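Long-range contacts in DUF2235 domain-containing protein (Pseudomonas aeruginosa, PDB 4O5P), which probably hydrolyses membrane phospholipids as a toxic effector delivered by the type VI secretion system: residues K198-L203 against Q251-V256; D281-V286 against S343-S348; T610-N615 against L697-T702. All blocks are in the same frame, centred on the assembly; numbering follows the deposited sequence.

Contact 1 of 3, residues K198-L203 against Q251-V256; sequences KRRAAL and QELTRV
Two helices of the putative alpha/beta-hydrolase region, 195-219 and 238-254, meet here through Arg199 and Glu252, whose salt bridge spans the groove between them. Arg199 grips the carboxylate side-on with two nitrogens: NE reaches Glu252 OE2 at 3.2 Å, and NH2 reaches Glu252 OE1 at 3.1 Å. Both oxygens offer their syn lone pairs. The guanidinium and carboxylate planes are only 17° apart, a nearly coplanar, two-pronged salt bridge that fixes the rotation of each group. The arginine also makes a cation-pi contact with Trp249, one turn back on the helix of its partner. Arg200 CG is anti to the backbone N (chi1 -178°), and farther out NH2 makes a weak, bent hydrogen bond of 3.5 Å to Leu253 O. Leu253 CD2 lies over the centre of that guanidinium, 4.2 Å above its plane. On the apolar side, Leu203 CD1 and Leu253 CD1 touch at 3.7 Å, the two leucines crossing at about a right angle, while Leu150 of helix 139-162 packs on Leu253. Helix 238-254 follows strand 225-236 across a GxSxG pattern that spans the turn between them, consistent with the nucleophile elbow of an alpha/beta-hydrolase fold.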
ATOM      1  N   LYS A 198      24.000   4.721   1.101  1.00 24.74           N
ATOM      2  CA  LYS A 198      24.122   3.269   1.208  1.00 26.60           C
ATOM      3  C   LYS A 198      23.697   2.545  -0.070  1.00 25.05           C
ATOM      4  O   LYS A 198      24.352   1.590  -0.492  1.00 25.11           O
ATOM      5  CB  LYS A 198      23.345   2.745   2.418  1.00 28.00           C
ATOM      6  CG  LYS A 198      23.896   3.268   3.736  1.00 30.89           C
ATOM      7  CD  LYS A 198      23.477   2.393   4.896  1.00 32.37           C
ATOM      8  CE  LYS A 198      24.136   1.034   4.844  1.00 29.41           C
ATOM      9  NZ  LYS A 198      23.667   0.184   5.970  1.00 29.15           N
ATOM     10  N   ARG A 199      22.605   3.004  -0.680  1.00 24.26           N
ATOM     11  CA  ARG A 199      22.110   2.419  -1.925  1.00 22.13           C
ATOM     12  C   ARG A 199      23.110   2.629  -3.072  1.00 24.59           C
ATOM     13  O   ARG A 199      23.431   1.688  -3.834  1.00 19.46           O
ATOM     14  CB  ARG A 199      20.754   3.039  -2.300  1.00 22.37           C
ATOM     15  CG  ARG A 199      19.639   2.729  -1.316  1.00 22.59           C
ATOM     16  CD  ARG A 199      18.284   3.161  -1.845  1.00 23.83           C
ATOM     17  NE  ARG A 199      18.095   4.614  -1.882  1.00 22.10           N
ATOM     18  CZ  ARG A 199      17.676   5.356  -0.852  1.00 21.12           C
ATOM     19  NH1 ARG A 199      17.421   4.801   0.327  1.00 20.87           N
ATOM     20  NH2 ARG A 199      17.525   6.668  -0.997  1.00 20.19           N
ATOM     21  N   ARG A 200      23.607   3.860  -3.197  1.00 24.84           N
ATOM     22  CA  ARG A 200      24.592   4.140  -4.255  1.00 29.23           C
ATOM     23  C   ARG A 200      25.860   3.316  -4.077  1.00 26.79           C
ATOM     24  O   ARG A 200      26.316   2.665  -5.023  1.00 25.55           O
ATOM     25  CB  ARG A 200      24.960   5.619  -4.323  1.00 28.86           C
ATOM     26  CG  ARG A 200      25.938   5.920  -5.453  1.00 29.61           C
ATOM     27  CD  ARG A 200      26.208   7.398  -5.594  1.00 27.83           C
ATOM     28  NE  ARG A 200      25.020   8.151  -5.990  1.00 39.01           N
ATOM     29  CZ  ARG A 200      24.542   8.205  -7.235  1.00 34.92           C
ATOM     30  NH1 ARG A 200      25.137   7.537  -8.218  1.00 35.45           N
ATOM     31  NH2 ARG A 200      23.462   8.923  -7.497  1.00 30.48           N
ATOM     32  N   ALA A 201      26.405   3.342  -2.857  1.00 23.56           N
ATOM     33  CA  ALA A 201      27.596   2.566  -2.519  1.00 28.82           C
ATOM     34  C   ALA A 201      27.407   1.097  -2.861  1.00 27.17           C
ATOM     35  O   ALA A 201      28.237   0.503  -3.553  1.00 24.15           O
ATOM     36  CB  ALA A 201      27.958   2.730  -1.036  1.00 25.10           C
ATOM     37  N   ALA A 202      26.307   0.513  -2.396  1.00 23.76           N
ATOM     38  CA  ALA A 202      26.091  -0.909  -2.641  1.00 23.77           C
ATOM     39  C   ALA A 202      25.944  -1.237  -4.124  1.00 24.91           C
ATOM     40  O   ALA A 202      26.353  -2.312  -4.556  1.00 22.21           O
ATOM     41  CB  ALA A 202      24.892  -1.425  -1.864  1.00 25.28           C
ATOM     42  N   LEU A 203      25.329  -0.336  -4.895  1.00 24.80           N
ATOM     43  CA  LEU A 203      25.091  -0.630  -6.316  1.00 26.61           C
ATOM     44  C   LEU A 203      26.298  -0.368  -7.213  1.00 27.92           C
ATOM     45  O   LEU A 203      26.385  -0.901  -8.329  1.00 27.37           O
ATOM     46  CB  LEU A 203      23.908   0.177  -6.844  1.00 23.18           C
ATOM     47  CG  LEU A 203      22.523  -0.222  -6.329  1.00 24.23           C
ATOM     48  CD1 LEU A 203      21.444   0.513  -7.100  1.00 24.23           C
ATOM     49  CD2 LEU A 203      22.327  -1.730  -6.394  1.00 21.97           C
ATOM     50  N   GLN A 251      15.534   7.792  -9.610  1.00 19.87           N
ATOM     51  CA  GLN A 251      15.857   9.079 -10.212  1.00 21.93           C
ATOM     52  C   GLN A 251      17.111   9.663  -9.586  1.00 23.03           C
ATOM     53  O   GLN A 251      17.998  10.145 -10.301  1.00 22.57           O
ATOM     54  CB  GLN A 251      14.707  10.068 -10.064  1.00 22.76           C
ATOM     55  CG  GLN A 251      14.949  11.352 -10.816  1.00 24.03           C
ATOM     56  CD  GLN A 251      13.902  12.405 -10.534  1.00 28.73           C
ATOM     57  OE1 GLN A 251      13.298  12.434  -9.452  1.00 24.21           O
ATOM     58  NE2 GLN A 251      13.682  13.288 -11.507  1.00 23.30           N
ATOM     59  N   GLU A 252      17.170   9.609  -8.257  1.00 21.48           N
ATOM     60  CA  GLU A 252      18.337  10.038  -7.500  1.00 23.65           C
ATOM     61  C   GLU A 252      19.601   9.288  -7.954  1.00 22.72           C
ATOM     62  O   GLU A 252      20.667   9.892  -8.117  1.00 20.39           O
ATOM     63  CB  GLU A 252      18.077   9.839  -5.991  1.00 21.74           C
ATOM     64  CG  GLU A 252      19.079   8.914  -5.294  1.00 28.25           C
ATOM     65  CD  GLU A 252      18.483   8.099  -4.135  1.00 32.62           C
ATOM     66  OE1 GLU A 252      17.797   8.702  -3.255  1.00 28.79           O
ATOM     67  OE2 GLU A 252      18.725   6.856  -4.106  1.00 26.22           O
ATOM     68  N   LEU A 253      19.477   7.977  -8.165  1.00 19.39           N
ATOM     69  CA  LEU A 253      20.626   7.154  -8.555  1.00 23.42           C
ATOM     70  C   LEU A 253      21.135   7.390  -9.981  1.00 25.42           C
ATOM     71  O   LEU A 253      22.321   7.181 -10.274  1.00 23.02           O
ATOM     72  CB  LEU A 253      20.272   5.681  -8.423  1.00 21.40           C
ATOM     73  CG  LEU A 253      20.537   5.056  -7.061  1.00 25.83           C
ATOM     74  CD1 LEU A 253      19.724   3.782  -6.902  1.00 26.25           C
ATOM     75  CD2 LEU A 253      22.020   4.764  -6.926  1.00 24.09           C
ATOM     76  N   THR A 254      20.237   7.793 -10.871  1.00 23.43           N
ATOM     77  CA  THR A 254      20.558   7.800 -12.293  1.00 21.98           C
ATOM     78  C   THR A 254      20.662   9.197 -12.900  1.00 25.81           C
ATOM     79  O   THR A 254      21.130   9.358 -14.035  1.00 26.79           O
ATOM     80  CB  THR A 254      19.514   6.987 -13.069  1.00 21.51           C
ATOM     81  OG1 THR A 254      18.219   7.550 -12.843  1.00 22.68           O
ATOM     82  CG2 THR A 254      19.529   5.524 -12.612  1.00 17.85           C
ATOM     83  N   ARG A 255      20.189  10.198 -12.164  1.00 22.98           N
ATOM     84  CA  ARG A 255      20.335  11.586 -12.586  1.00 24.75           C
ATOM     85  C   ARG A 255      21.825  11.904 -12.745  1.00 30.04           C
ATOM     86  O   ARG A 255      22.580  11.922 -11.770  1.00 29.15           O
ATOM     87  CB  ARG A 255      19.673  12.537 -11.578  1.00 24.01           C
ATOM     88  CG  ARG A 255      20.025  14.017 -11.758  1.00 31.52           C
ATOM     89  CD  ARG A 255      19.255  14.931 -10.803  1.00 35.47           C
ATOM     90  NE  ARG A 255      18.150  15.588 -11.493  1.00 43.21           N
ATOM     91  CZ  ARG A 255      16.877  15.226 -11.370  1.00 40.19           C
ATOM     92  NH1 ARG A 255      16.557  14.231 -10.549  1.00 40.05           N
ATOM     93  NH2 ARG A 255      15.930  15.861 -12.053  1.00 33.67           N
ATOM     94  N   VAL A 256      22.255  12.130 -13.980  1.00 29.62           N
ATOM     95  CA  VAL A 256      23.676  12.347 -14.224  1.00 35.10           C
ATOM     96  C   VAL A 256      23.876  13.828 -14.411  1.00 41.67           C
ATOM     97  O   VAL A 256      24.477  14.482 -13.560  1.00 50.89           O
ATOM     98  CB  VAL A 256      24.238  11.493 -15.390  1.00 33.36           C
ATOM     99  CG1 VAL A 256      23.269  11.428 -16.558  1.00 34.23           C
ATOM    100  CG2 VAL A 256      25.590  12.020 -15.829  1.00 42.94           C
TER

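Contact 2 of 3, residues D281-V286 against S343-S348; sequences DTVAAV and SFPLDS
Val283 lies against Phe344 and Pro345 where the loop after strand 270-280 passes the start of strand 346-353. Its CG1 is anti to the backbone N (chi1 172°), with CG2 beside that nitrogen. CG2 comes within 3.4 Å of Pro345 O and obliquely meets Phe344 CD2 at 4.1 Å, while CG1 rests near Phe344 CA. Farther down the loop, Ala285 CB packs on the proline ring, 3.7 Å from Pro345 CD.

The backbones are joined directly by one hydrogen bond, from Asp347 N to Thr282 O, 2.9 Å long and fairly straight, with the donor tilted 35° from the carbonyl plane. Thr282 CG2 also touches Asp347 CB at 3.8 Å. Asp347 CG sits off the staggered positions (chi1 -100°). Asp347 OD1 accepts a hydrogen bond from a water at 2.6 Å; the same water donates to Pro345 O and accepts from Ala284 N, so one molecule serves three polar groups of the two segments. A second water bridges Val286 O and Ser343 O.

At the other end Leu346 CD1 approaches Asp281 OD1 to 3.4 Å, the two side chains crossing at about a right angle. That carboxylate is held from elsewhere: OD1 accepts from Ser336 N, while OD2 bonds His379 ND1 and forms a salt bridge with Arg685. Ser237, His379 and Asp281 are arranged in a way consistent with a Ser-His-Asp triad, and Val283 is tied to Ser237 through the backbone. The chemistry therefore divides: Val283 and Ala285 pack apolar surface on Phe344 and Pro345, a water satisfies Ala284 N, Pro345 O and Asp347 OD1 within a buried contact, and Leu346 lies against the carboxylate of the possible triad acid.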
ATOM      1  N   ASP A 281      -4.484   2.951  -5.330  1.00 12.10           N
ATOM      2  CA  ASP A 281      -4.782   3.334  -3.929  1.00 12.17           C
ATOM      3  C   ASP A 281      -3.578   3.294  -3.008  1.00 12.04           C
ATOM      4  O   ASP A 281      -3.501   2.426  -2.144  1.00 13.45           O
ATOM      5  CB  ASP A 281      -5.882   2.425  -3.356  1.00 13.56           C
ATOM      6  CG  ASP A 281      -6.735   3.112  -2.318  1.00 11.56           C
ATOM      7  OD1 ASP A 281      -7.212   4.230  -2.591  1.00 12.42           O
ATOM      8  OD2 ASP A 281      -6.944   2.544  -1.222  1.00 14.76           O
ATOM      9  N   THR A 282      -2.638   4.228  -3.204  1.00 12.77           N
ATOM     10  CA  THR A 282      -1.396   4.275  -2.437  1.00 13.97           C
ATOM     11  C   THR A 282      -1.619   4.422  -0.936  1.00 13.84           C
ATOM     12  O   THR A 282      -2.307   5.347  -0.506  1.00 14.18           O
ATOM     13  CB  THR A 282      -0.550   5.480  -2.848  1.00 12.25           C
ATOM     14  OG1 THR A 282      -0.304   5.429  -4.253  1.00 14.90           O
ATOM     15  CG2 THR A 282       0.776   5.500  -2.087  1.00 14.06           C
ATOM     16  N   VAL A 283      -1.021   3.523  -0.148  1.00 14.81           N
ATOM     17  CA  VAL A 283      -1.049   3.634   1.316  1.00 15.37           C
ATOM     18  C   VAL A 283       0.366   3.499   1.840  1.00 14.80           C
ATOM     19  O   VAL A 283       1.007   2.491   1.604  1.00 15.61           O
ATOM     20  CB  VAL A 283      -1.918   2.545   1.962  1.00 13.42           C
ATOM     21  CG1 VAL A 283      -1.753   2.573   3.496  1.00 13.79           C
ATOM     22  CG2 VAL A 283      -3.385   2.720   1.551  1.00 11.11           C
ATOM     23  N   ALA A 284       0.861   4.518   2.537  1.00 14.29           N
ATOM     24  CA  ALA A 284       2.283   4.573   2.889  1.00 15.29           C
ATOM     25  C   ALA A 284       2.484   4.433   4.383  1.00 16.47           C
ATOM     26  O   ALA A 284       3.591   4.650   4.901  1.00 15.53           O
ATOM     27  CB  ALA A 284       2.901   5.881   2.395  1.00 15.09           C
ATOM     28  N   ALA A 285       1.412   4.038   5.062  1.00 13.60           N
ATOM     29  CA  ALA A 285       1.352   4.094   6.521  1.00 18.11           C
ATOM     30  C   ALA A 285       2.102   2.957   7.158  1.00 17.45           C
ATOM     31  O   ALA A 285       2.095   1.834   6.645  1.00 20.55           O
ATOM     32  CB  ALA A 285      -0.116   4.060   7.003  1.00 15.08           C
ATOM     33  N   VAL A 286       2.729   3.250   8.288  1.00 15.21           N
ATOM     34  CA  VAL A 286       3.230   2.207   9.169  1.00 22.14           C
ATOM     35  C   VAL A 286       2.068   1.275   9.550  1.00 28.68           C
ATOM     36  O   VAL A 286       0.920   1.722   9.700  1.00 24.07           O
ATOM     37  CB  VAL A 286       3.888   2.819  10.429  1.00 22.40           C
ATOM     38  CG1 VAL A 286       2.843   3.442  11.358  1.00 22.36           C
ATOM     39  CG2 VAL A 286       4.725   1.785  11.146  1.00 25.36           C
ATOM     40  N   SER A 343      -6.051   2.829   9.477  1.00 17.55           N
ATOM     41  CA  SER A 343      -4.823   2.114   9.147  1.00 23.35           C
ATOM     42  C   SER A 343      -4.492   2.219   7.659  1.00 17.62           C
ATOM     43  O   SER A 343      -3.421   1.778   7.228  1.00 17.50           O
ATOM     44  CB  SER A 343      -4.991   0.646   9.520  1.00 23.22           C
ATOM     45  OG  SER A 343      -6.199   0.156   8.952  1.00 22.17           O
ATOM     46  N   PHE A 344      -5.414   2.784   6.876  1.00 14.02           N
ATOM     47  CA  PHE A 344      -5.228   2.865   5.428  1.00 12.66           C
ATOM     48  C   PHE A 344      -5.401   4.273   4.836  1.00 11.61           C
ATOM     49  O   PHE A 344      -6.217   4.473   3.931  1.00 13.65           O
ATOM     50  CB  PHE A 344      -6.134   1.843   4.720  1.00 14.42           C
ATOM     51  CG  PHE A 344      -5.668   0.424   4.880  1.00 16.81           C
ATOM     52  CD1 PHE A 344      -5.857  -0.258   6.079  1.00 16.97           C
ATOM     53  CD2 PHE A 344      -5.023  -0.224   3.842  1.00 14.10           C
ATOM     54  CE1 PHE A 344      -5.413  -1.551   6.233  1.00 20.54           C
ATOM     55  CE2 PHE A 344      -4.578  -1.527   3.987  1.00 17.26           C
ATOM     56  CZ  PHE A 344      -4.765  -2.188   5.178  1.00 17.90           C
ATOM     57  N   PRO A 345      -4.596   5.247   5.310  1.00 12.41           N
ATOM     58  CA  PRO A 345      -4.694   6.573   4.698  1.00 13.71           C
ATOM     59  C   PRO A 345      -4.178   6.578   3.258  1.00 14.99           C
ATOM     60  O   PRO A 345      -3.272   5.809   2.889  1.00 13.98           O
ATOM     61  CB  PRO A 345      -3.807   7.451   5.598  1.00 12.80           C
ATOM     62  CG  PRO A 345      -2.824   6.490   6.225  1.00 13.33           C
ATOM     63  CD  PRO A 345      -3.596   5.206   6.393  1.00 12.33           C
ATOM     64  N   LEU A 346      -4.769   7.448   2.447  1.00 11.81           N
ATOM     65  CA  LEU A 346      -4.413   7.533   1.056  1.00 11.08           C
ATOM     66  C   LEU A 346      -3.275   8.538   0.863  1.00 11.93           C
ATOM     67  O   LEU A 346      -3.210   9.570   1.536  1.00 11.66           O
ATOM     68  CB  LEU A 346      -5.643   7.959   0.241  1.00 11.71           C
ATOM     69  CG  LEU A 346      -5.465   8.120  -1.268  1.00 11.07           C
ATOM     70  CD1 LEU A 346      -5.080   6.788  -1.936  1.00  9.37           C
ATOM     71  CD2 LEU A 346      -6.742   8.676  -1.880  1.00 10.36           C
ATOM     72  N   ASP A 347      -2.349   8.215  -0.026  1.00 12.48           N
ATOM     73  CA  ASP A 347      -1.485   9.251  -0.568  1.00 11.38           C
ATOM     74  C   ASP A 347      -1.910   9.567  -1.993  1.00 12.53           C
ATOM     75  O   ASP A 347      -1.677   8.783  -2.916  1.00 13.59           O
ATOM     76  CB  ASP A 347      -0.003   8.847  -0.526  1.00 13.48           C
ATOM     77  CG  ASP A 347       0.734   9.472   0.644  1.00 16.11           C
ATOM     78  OD1 ASP A 347       0.702   8.878   1.742  1.00 16.97           O
ATOM     79  OD2 ASP A 347       1.355  10.555   0.474  1.00 15.34           O
ATOM     80  N   SER A 348      -2.516  10.729  -2.172  1.00 11.68           N
ATOM     81  CA  SER A 348      -2.801  11.224  -3.514  1.00 13.85           C
ATOM     82  C   SER A 348      -1.485  11.537  -4.248  1.00 12.83           C
ATOM     83  O   SER A 348      -0.449  11.728  -3.620  1.00 14.29           O
ATOM     84  CB  SER A 348      -3.659  12.481  -3.417  1.00 12.19           C
ATOM     85  OG  SER A 348      -3.898  13.062  -4.692  1.00 14.14           O
TER
HETATM   86  O   HOH W   1      -0.638   6.870   2.766  1.00 14.65           O
HETATM   87  O   HOH W   2      -1.547   1.338   9.770  1.00 24.56           O

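Contact 3 of 3, residues T610-N615 against L697-T702; sequences TVFLIN and LSVLAT
Strands 609-614 and 697-702 run antiparallel in a four-stranded sheet, and a classic beta bulge interrupts their pairing: Leu700 and Ala701 both face Val611. One carbonyl takes both backbone donors. Val611 O accepts from Leu700 N at 2.7 Å and from Ala701 N at 3.0 Å, while Val611 N bonds back to Ala701 O. Past the bulge, Leu613 and Ser698 form a regular hydrogen-bonded pair, linked in both directions.

Packing is densest around Phe612 and Leu697. The methyl Leu697 CD1 stands over the centre of the phenyl ring, 3.6 Å from its centroid and 6° off the ring normal, a textbook CH-pi contact. Thr610 CG2 covers the opposite face nearer the rim, which sandwiches the ring between two methyl groups. Val699 CG2 adds an oblique touch at Phe612 CE1. Leu700 points toward strand 609-614, its CG anti to the backbone N (chi1 -170°), and lies alongside Val611. Leu700 CD2 meets Val611 CG1 at 4.0 Å, and Leu700 CD1 meets Leu613 CD1. Phe294 of the neighbouring strand packs on both Leu613 and Leu700.

The contact has no solvent side, since every touching residue is buried, but it thins towards Ile614, which gives little surface to the opposing strand. Ile614 also touches Pro293 and Arg683 of loops and Arg722 of strand 715-723. Across the pair, its side-chain packing comes down to one methyl contact, Ile614 CG2 to Leu697 CD2 at 4.0 Å.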
ATOM      1  N   THR A 610       5.716   7.328  11.522  1.00 16.61           N
ATOM      2  CA  THR A 610       5.173   8.479  12.214  1.00 16.69           C
ATOM      3  C   THR A 610       3.792   8.091  12.732  1.00 15.48           C
ATOM      4  O   THR A 610       3.141   7.207  12.156  1.00 15.74           O
ATOM      5  CB  THR A 610       5.056   9.657  11.243  1.00 16.65           C
ATOM      6  OG1 THR A 610       6.375  10.122  10.897  1.00 18.76           O
ATOM      7  CG2 THR A 610       4.229  10.808  11.838  1.00 16.34           C
ATOM      8  N   VAL A 611       3.361   8.730  13.820  1.00 15.64           N
ATOM      9  CA  VAL A 611       2.015   8.563  14.372  1.00 15.78           C
ATOM     10  C   VAL A 611       1.447   9.941  14.733  1.00 15.39           C
ATOM     11  O   VAL A 611       2.142  10.771  15.341  1.00 18.34           O
ATOM     12  CB  VAL A 611       2.013   7.708  15.658  1.00 16.20           C
ATOM     13  CG1 VAL A 611       0.605   7.649  16.231  1.00 18.96           C
ATOM     14  CG2 VAL A 611       2.587   6.291  15.412  1.00 19.19           C
ATOM     15  N   PHE A 612       0.191  10.171  14.346  1.00 15.46           N
ATOM     16  CA  PHE A 612      -0.516  11.426  14.582  1.00 18.11           C
ATOM     17  C   PHE A 612      -1.684  11.225  15.536  1.00 15.80           C
ATOM     18  O   PHE A 612      -2.137  10.102  15.740  1.00 14.86           O
ATOM     19  CB  PHE A 612      -1.158  11.935  13.289  1.00 16.37           C
ATOM     20  CG  PHE A 612      -0.198  12.230  12.192  1.00 17.78           C
ATOM     21  CD1 PHE A 612       0.586  13.379  12.226  1.00 18.97           C
ATOM     22  CD2 PHE A 612      -0.096  11.376  11.107  1.00 15.26           C
ATOM     23  CE1 PHE A 612       1.469  13.653  11.203  1.00 18.26           C
ATOM     24  CE2 PHE A 612       0.776  11.651  10.079  1.00 19.12           C
ATOM     25  CZ  PHE A 612       1.558  12.796  10.126  1.00 19.31           C
ATOM     26  N   LEU A 613      -2.192  12.345  16.054  1.00 14.99           N
ATOM     27  CA  LEU A 613      -3.505  12.443  16.694  1.00 18.28           C
ATOM     28  C   LEU A 613      -4.383  13.376  15.854  1.00 18.36           C
ATOM     29  O   LEU A 613      -3.879  14.336  15.271  1.00 16.15           O
ATOM     30  CB  LEU A 613      -3.375  13.046  18.092  1.00 17.28           C
ATOM     31  CG  LEU A 613      -2.926  12.134  19.227  1.00 18.00           C
ATOM     32  CD1 LEU A 613      -2.896  12.896  20.545  1.00 20.00           C
ATOM     33  CD2 LEU A 613      -3.855  10.956  19.302  1.00 20.44           C
ATOM     34  N   ILE A 614      -5.684  13.110  15.783  1.00 17.90           N
ATOM     35  CA  ILE A 614      -6.589  14.007  15.059  1.00 17.40           C
ATOM     36  C   ILE A 614      -7.260  14.998  16.030  1.00 20.63           C
ATOM     37  O   ILE A 614      -7.222  14.815  17.254  1.00 16.55           O
ATOM     38  CB  ILE A 614      -7.668  13.236  14.290  1.00 23.09           C
ATOM     39  CG1 ILE A 614      -8.562  12.459  15.260  1.00 20.29           C
ATOM     40  CG2 ILE A 614      -7.032  12.287  13.250  1.00 19.36           C
ATOM     41  CD1 ILE A 614      -9.610  11.631  14.567  1.00 23.49           C
ATOM     42  N   ASN A 615      -7.879  16.036  15.480  1.00 16.80           N
ATOM     43  CA  ASN A 615      -8.421  17.127  16.283  1.00 22.91           C
ATOM     44  C   ASN A 615      -9.847  16.833  16.739  1.00 20.11           C
ATOM     45  O   ASN A 615     -10.658  16.386  15.939  1.00 18.05           O
ATOM     46  CB  ASN A 615      -8.393  18.423  15.463  1.00 22.44           C
ATOM     47  CG  ASN A 615      -8.963  19.605  16.215  1.00 21.98           C
ATOM     48  OD1 ASN A 615     -10.109  20.008  15.994  1.00 22.91           O
ATOM     49  ND2 ASN A 615      -8.166  20.169  17.113  1.00 24.00           N
ATOM     50  N   LEU A 697      -3.684  17.510  11.671  1.00 17.15           N
ATOM     51  CA  LEU A 697      -3.002  16.458  12.394  1.00 16.41           C
ATOM     52  C   LEU A 697      -2.000  17.056  13.355  1.00 18.65           C
ATOM     53  O   LEU A 697      -1.476  18.152  13.120  1.00 18.51           O
ATOM     54  CB  LEU A 697      -2.266  15.531  11.431  1.00 18.46           C
ATOM     55  CG  LEU A 697      -3.058  14.771  10.374  1.00 18.40           C
ATOM     56  CD1 LEU A 697      -2.079  14.023   9.480  1.00 14.83           C
ATOM     57  CD2 LEU A 697      -4.009  13.798  11.046  1.00 17.56           C
ATOM     58  N   SER A 698      -1.744  16.325  14.439  1.00 18.24           N
ATOM     59  CA  SER A 698      -0.737  16.702  15.418  1.00 20.28           C
ATOM     60  C   SER A 698       0.255  15.562  15.470  1.00 16.77           C
ATOM     61  O   SER A 698      -0.153  14.405  15.589  1.00 19.01           O
ATOM     62  CB  SER A 698      -1.382  16.882  16.789  1.00 16.11           C
ATOM     63  OG  SER A 698      -0.412  17.001  17.810  1.00 20.82           O
ATOM     64  N   VAL A 699       1.548  15.861  15.391  1.00 17.79           N
ATOM     65  CA  VAL A 699       2.533  14.780  15.410  1.00 15.58           C
ATOM     66  C   VAL A 699       2.658  14.247  16.825  1.00 20.69           C
ATOM     67  O   VAL A 699       2.962  14.998  17.750  1.00 14.84           O
ATOM     68  CB  VAL A 699       3.920  15.225  14.908  1.00 20.81           C
ATOM     69  CG1 VAL A 699       4.890  14.062  14.990  1.00 16.90           C
ATOM     70  CG2 VAL A 699       3.834  15.750  13.476  1.00 14.41           C
ATOM     71  N   LEU A 700       2.419  12.951  16.991  1.00 18.78           N
ATOM     72  CA  LEU A 700       2.525  12.327  18.305  1.00 22.55           C
ATOM     73  C   LEU A 700       3.906  11.706  18.432  1.00 21.99           C
ATOM     74  O   LEU A 700       4.538  11.759  19.491  1.00 19.57           O
ATOM     75  CB  LEU A 700       1.452  11.246  18.454  1.00 19.38           C
ATOM     76  CG  LEU A 700       1.219  10.612  19.814  1.00 26.23           C
ATOM     77  CD1 LEU A 700       0.837  11.673  20.853  1.00 24.76           C
ATOM     78  CD2 LEU A 700       0.132   9.546  19.686  1.00 23.94           C
ATOM     79  N   ALA A 701       4.358  11.106  17.332  1.00 19.89           N
ATOM     80  CA  ALA A 701       5.659  10.451  17.317  1.00 18.58           C
ATOM     81  C   ALA A 701       6.234  10.439  15.902  1.00 22.16           C
ATOM     82  O   ALA A 701       5.516  10.209  14.930  1.00 17.58           O
ATOM     83  CB  ALA A 701       5.543   9.037  17.856  1.00 19.13           C
ATOM     84  N   THR A 702       7.531  10.685  15.790  1.00 19.73           N
ATOM     85  CA  THR A 702       8.188  10.684  14.492  1.00 19.51           C
ATOM     86  C   THR A 702       9.691  10.636  14.719  1.00 19.83           C
ATOM     87  O   THR A 702      10.163  10.977  15.813  1.00 21.18           O
ATOM     88  CB  THR A 702       7.833  11.934  13.669  1.00 19.64           C
ATOM     89  OG1 THR A 702       8.301  11.774  12.326  1.00 18.44           O
ATOM     90  CG2 THR A 702       8.456  13.172  14.267  1.00 15.47           C
TER

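Overall arrangement
Contacts 2 and 3 are both buried and touch each other, Val286 CG1 resting 3.9 Å from Thr610 O. Contact 1 is more peripheral and only partly buried, about 26 Å from contact 2 between centres. Strand 294-299 links the other two: it follows the loop of 281-286 in sequence and pairs with strand 609-614, so the catalytic-family region and the C-terminal region share one sheet. Helix 238-254, which carries one side of contact 1, also packs on residues 282-284. Chemistry follows place: charged side chains bridge two helices in contact 1, ordered waters fill in between irregular backbones in contact 2, and main-chain hydrogen bonds with hydrocarbon packing hold contact 3.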